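Local coordinates for protein EDTA monooxygenase (EDTA-degrading bacterium BNC1, PDB 5DQP) that probably acts as an FMN-dependent monooxygenase that uses molecular oxygen in the breakdown of the chelating agent EDTA, at residues H143-E155 against G215-G227. Numbering follows the deposited sequence.
With SO4 (sulfate ion), chain D.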
# COMPACT_ATOMS: atom_id res chain seq x y z
N HIS A 143 -12.26 -22.04 12.64
CA HIS A 143 -12.51 -22.06 11.20
C HIS A 143 -13.85 -21.41 10.84
O HIS A 143 -13.93 -20.60 9.91
CB HIS A 143 -12.44 -23.51 10.71
CG HIS A 143 -12.58 -23.65 9.24
ND1 HIS A 143 -11.55 -23.41 8.36
CD2 HIS A 143 -13.64 -24.01 8.48
CE1 HIS A 143 -11.96 -23.61 7.13
NE2 HIS A 143 -13.23 -23.98 7.17
N ASP A 144 -14.91 -21.74 11.57
CA ASP A 144 -16.23 -21.20 11.24
C ASP A 144 -16.32 -19.70 11.49
O ASP A 144 -16.98 -18.98 10.74
CB ASP A 144 -17.32 -21.92 12.02
CG ASP A 144 -17.52 -23.35 11.57
OD1 ASP A 144 -17.34 -23.63 10.36
OD2 ASP A 144 -17.85 -24.21 12.43
N ASN A 145 -15.69 -19.20 12.56
CA ASN A 145 -15.80 -17.77 12.86
C ASN A 145 -14.94 -16.95 11.90
O ASN A 145 -15.33 -15.85 11.51
CB ASN A 145 -15.41 -17.47 14.31
CG ASN A 145 -16.50 -17.85 15.31
OD1 ASN A 145 -17.66 -18.05 14.94
ND2 ASN A 145 -16.12 -17.96 16.57
N ARG A 146 -13.76 -17.46 11.56
CA ARG A 146 -12.95 -16.88 10.49
C ARG A 146 -13.78 -16.55 9.26
O ARG A 146 -13.72 -15.44 8.73
CB ARG A 146 -11.84 -17.86 10.10
CG ARG A 146 -10.54 -17.73 10.90
CD ARG A 146 -9.45 -18.67 10.32
NE ARG A 146 -9.54 -20.01 10.90
CZ ARG A 146 -8.97 -21.09 10.38
NH1 ARG A 146 -8.29 -21.00 9.25
NH2 ARG A 146 -9.10 -22.26 10.97
N TYR A 147 -14.53 -17.53 8.78
CA TYR A 147 -15.23 -17.36 7.52
C TYR A 147 -16.50 -16.54 7.68
O TYR A 147 -16.86 -15.77 6.78
CB TYR A 147 -15.47 -18.73 6.90
CG TYR A 147 -14.27 -19.11 6.07
CD1 TYR A 147 -14.07 -18.53 4.83
CD2 TYR A 147 -13.29 -19.99 6.55
CE1 TYR A 147 -12.96 -18.80 4.07
CE2 TYR A 147 -12.17 -20.28 5.79
CZ TYR A 147 -12.03 -19.68 4.54
OH TYR A 147 -10.95 -19.94 3.75
N GLU A 148 -17.16 -16.63 8.84
CA GLU A 148 -18.30 -15.76 9.08
C GLU A 148 -17.86 -14.30 9.16
O GLU A 148 -18.54 -13.40 8.66
CB GLU A 148 -19.02 -16.19 10.35
CG GLU A 148 -20.06 -15.20 10.83
CD GLU A 148 -20.83 -15.71 12.04
OE1 GLU A 148 -22.08 -15.64 12.01
OE2 GLU A 148 -20.20 -16.17 13.01
N ARG A 149 -16.72 -14.04 9.80
CA ARG A 149 -16.18 -12.69 9.80
C ARG A 149 -15.83 -12.24 8.39
O ARG A 149 -16.14 -11.11 7.99
CB ARG A 149 -14.95 -12.64 10.71
CG ARG A 149 -14.26 -11.30 10.78
CD ARG A 149 -13.20 -11.40 11.87
NE ARG A 149 -12.40 -10.19 12.01
CZ ARG A 149 -12.66 -9.25 12.90
NH1 ARG A 149 -11.88 -8.19 12.97
NH2 ARG A 149 -13.70 -9.37 13.73
N ALA A 150 -15.18 -13.13 7.62
CA ALA A 150 -14.77 -12.78 6.26
C ALA A 150 -15.98 -12.42 5.41
O ALA A 150 -15.91 -11.51 4.58
CB ALA A 150 -14.02 -13.94 5.61
N GLU A 151 -17.08 -13.15 5.59
CA GLU A 151 -18.28 -12.89 4.83
C GLU A 151 -18.83 -11.50 5.15
O GLU A 151 -19.21 -10.76 4.23
CB GLU A 151 -19.29 -13.99 5.13
CG GLU A 151 -20.37 -14.16 4.08
CD GLU A 151 -21.44 -13.08 4.16
OE1 GLU A 151 -21.88 -12.76 5.29
OE2 GLU A 151 -21.83 -12.54 3.09
N GLU A 152 -18.85 -11.11 6.42
CA GLU A 152 -19.33 -9.77 6.75
C GLU A 152 -18.36 -8.69 6.26
O GLU A 152 -18.79 -7.64 5.76
CB GLU A 152 -19.54 -9.65 8.26
CG GLU A 152 -20.35 -8.40 8.64
CD GLU A 152 -20.44 -8.14 10.14
OE1 GLU A 152 -20.60 -6.95 10.50
OE2 GLU A 152 -20.35 -9.09 10.95
N PHE A 153 -17.06 -8.95 6.39
CA PHE A 153 -16.04 -8.05 5.86
C PHE A 153 -16.25 -7.78 4.37
O PHE A 153 -16.14 -6.64 3.91
CB PHE A 153 -14.66 -8.68 6.13
CG PHE A 153 -13.51 -7.75 5.92
CD1 PHE A 153 -13.07 -7.42 4.64
CD2 PHE A 153 -12.83 -7.23 7.00
CE1 PHE A 153 -11.99 -6.58 4.46
CE2 PHE A 153 -11.76 -6.39 6.81
CZ PHE A 153 -11.34 -6.06 5.56
N LEU A 154 -16.51 -8.83 3.59
CA LEU A 154 -16.69 -8.67 2.16
C LEU A 154 -17.95 -7.88 1.84
O LEU A 154 -17.96 -7.07 0.91
CB LEU A 154 -16.71 -10.03 1.47
CG LEU A 154 -15.35 -10.55 0.99
CD1 LEU A 154 -14.79 -9.59 -0.05
CD2 LEU A 154 -14.41 -10.66 2.12
N GLU A 155 -19.03 -8.10 2.61
CA GLU A 155 -20.23 -7.28 2.44
C GLU A 155 -19.94 -5.81 2.72
O GLU A 155 -20.40 -4.92 2.00
CB GLU A 155 -21.36 -7.75 3.35
CG GLU A 155 -21.82 -9.18 3.16
CD GLU A 155 -22.97 -9.53 4.10
OE1 GLU A 155 -23.45 -8.63 4.83
OE2 GLU A 155 -23.39 -10.71 4.12
N GLY A 215 -9.71 -24.52 -0.28
CA GLY A 215 -10.48 -25.69 -0.67
C GLY A 215 -11.52 -26.17 0.32
O GLY A 215 -12.30 -27.06 -0.02
N SER A 216 -11.55 -25.61 1.53
CA SER A 216 -12.56 -26.02 2.50
C SER A 216 -13.95 -25.65 2.00
O SER A 216 -14.13 -24.81 1.12
CB SER A 216 -12.30 -25.37 3.86
OG SER A 216 -12.71 -24.01 3.86
N ASP A 217 -14.95 -26.28 2.61
CA ASP A 217 -16.32 -25.98 2.20
C ASP A 217 -16.70 -24.54 2.52
O ASP A 217 -17.43 -23.92 1.74
CB ASP A 217 -17.28 -26.96 2.84
CG ASP A 217 -17.06 -28.40 2.35
OD1 ASP A 217 -16.38 -28.57 1.31
OD2 ASP A 217 -17.57 -29.34 3.01
N GLN A 218 -16.21 -24.00 3.64
CA GLN A 218 -16.45 -22.59 3.96
C GLN A 218 -15.75 -21.66 2.98
O GLN A 218 -16.30 -20.62 2.59
CB GLN A 218 -15.99 -22.29 5.39
CG GLN A 218 -16.94 -22.76 6.48
CD GLN A 218 -18.18 -21.90 6.58
OE1 GLN A 218 -19.08 -21.98 5.73
NE2 GLN A 218 -18.24 -21.05 7.60
N GLY A 219 -14.52 -22.00 2.59
CA GLY A 219 -13.85 -21.26 1.53
C GLY A 219 -14.63 -21.31 0.23
O GLY A 219 -14.86 -20.28 -0.41
N LYS A 220 -15.07 -22.52 -0.16
CA LYS A 220 -15.87 -22.64 -1.37
C LYS A 220 -17.13 -21.78 -1.31
O LYS A 220 -17.54 -21.24 -2.34
CB LYS A 220 -16.23 -24.10 -1.64
CG LYS A 220 -15.06 -24.90 -2.21
CD LYS A 220 -15.47 -26.34 -2.32
CE LYS A 220 -14.33 -27.21 -2.76
NZ LYS A 220 -14.76 -28.62 -2.60
N ARG A 221 -17.72 -21.62 -0.12
CA ARG A 221 -18.91 -20.77 0.01
C ARG A 221 -18.56 -19.30 -0.15
O ARG A 221 -19.24 -18.57 -0.88
CB ARG A 221 -19.59 -21.00 1.35
CG ARG A 221 -20.84 -20.14 1.51
CD ARG A 221 -21.53 -20.32 2.86
NE ARG A 221 -22.74 -19.50 2.95
CZ ARG A 221 -22.82 -18.34 3.61
NH1 ARG A 221 -21.77 -17.86 4.25
NH2 ARG A 221 -23.96 -17.67 3.64
N LEU A 222 -17.52 -18.84 0.55
CA LEU A 222 -17.05 -17.48 0.32
C LEU A 222 -16.80 -17.24 -1.17
O LEU A 222 -17.24 -16.23 -1.73
CB LEU A 222 -15.78 -17.24 1.13
CG LEU A 222 -15.41 -15.78 1.38
CD1 LEU A 222 -16.36 -15.13 2.38
CD2 LEU A 222 -14.01 -15.70 1.90
N ALA A 223 -16.13 -18.18 -1.83
CA ALA A 223 -15.80 -18.00 -3.24
C ALA A 223 -17.06 -17.90 -4.09
O ALA A 223 -17.11 -17.10 -5.03
CB ALA A 223 -14.92 -19.15 -3.72
N SER A 224 -18.09 -18.70 -3.78
CA SER A 224 -19.29 -18.69 -4.60
C SER A 224 -20.01 -17.35 -4.50
O SER A 224 -20.70 -16.94 -5.45
CB SER A 224 -20.23 -19.84 -4.21
OG SER A 224 -20.86 -19.59 -2.95
N ARG A 225 -19.82 -16.63 -3.38
CA ARG A 225 -20.47 -15.34 -3.12
C ARG A 225 -19.65 -14.16 -3.62
O ARG A 225 -20.22 -13.19 -4.15
CB ARG A 225 -20.76 -15.18 -1.62
CG ARG A 225 -21.71 -16.25 -1.05
CD ARG A 225 -22.01 -16.08 0.45
NE ARG A 225 -22.34 -14.69 0.77
CZ ARG A 225 -23.51 -14.11 0.51
NH1 ARG A 225 -24.49 -14.80 -0.07
NH2 ARG A 225 -23.71 -12.84 0.83
N PHE A 226 -18.33 -14.21 -3.45
CA PHE A 226 -17.47 -13.06 -3.69
C PHE A 226 -16.28 -13.31 -4.60
O PHE A 226 -15.72 -12.35 -5.11
CB PHE A 226 -16.94 -12.52 -2.36
CG PHE A 226 -18.02 -12.01 -1.47
CD1 PHE A 226 -18.66 -10.82 -1.76
CD2 PHE A 226 -18.42 -12.74 -0.35
CE1 PHE A 226 -19.68 -10.35 -0.94
CE2 PHE A 226 -19.44 -12.28 0.46
CZ PHE A 226 -20.06 -11.08 0.17
N GLY A 227 -15.87 -14.56 -4.82
CA GLY A 227 -14.65 -14.81 -5.58
C GLY A 227 -14.92 -14.76 -7.07
O GLY A 227 -15.87 -15.36 -7.57
S SO4 D . -9.40 -22.94 3.90
O1 SO4 D . -9.47 -23.97 4.94
O2 SO4 D . -8.18 -23.14 3.11
O3 SO4 D . -10.57 -23.00 3.02
O4 SO4 D . -9.37 -21.63 4.55
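Over one face of the Tyr147 ring lie Gln218 CB, 4.1 Å from the ring centroid in a CH-pi contact, and the backbone of Gly219; at its edge sit Leu222 CD2 and oxygen O4 of a sulfate, probably from the crystallisation liquor. Tyr147 OH is modelled 2.4 Å from sulfate O4, too short to trust in detail, but it puts the phenol hydroxyl at the ion. Gly219 suits this place, since a side chain there would run into the sulfate. The His143 ring has Tyr147 CD2 over one face, while Ser216 OG and sulfate O1 lie at its edge; chi1 of -176°, with CG anti to the backbone N, swings it toward the ion. Ser216 is the N-cap of helix 217-226: its OG accepts from Gly219 N at 3.0 Å, and its own N donates to sulfate O3, where the helix N-terminus would favour an anion. A valine in place of Tyr147 would probably open a gap against Gln218 CB, Gly219 and Leu222 CD2.

Farther along, Phe226 offers a broad apolar face to Leu154 CB, 3.5 Å from the ring centroid, and Glu151 OE2 meets the ring edge. Leu222 packs against Ala150, small enough to admit it. Glu151 is a knob among Arg221, Leu222, Arg225 and Phe226. Arg225's long chain, bent at chi3, brings NH2 within 3.0 Å of Glu151 OE2, above the carboxylate plane, and NE into a weaker bond; Glu155 OE2 adds a long salt bridge.

The axes of segments 143-155 and 217-226 run 7° from parallel and come within 10.1 Å, as neighbouring outer helices do in the TIM barrel of luciferase-like monooxygenases; the predicted FMN-binding residues His143, Tyr147 and Ser216 surround a sulfate that plausibly marks the flavin phosphate site.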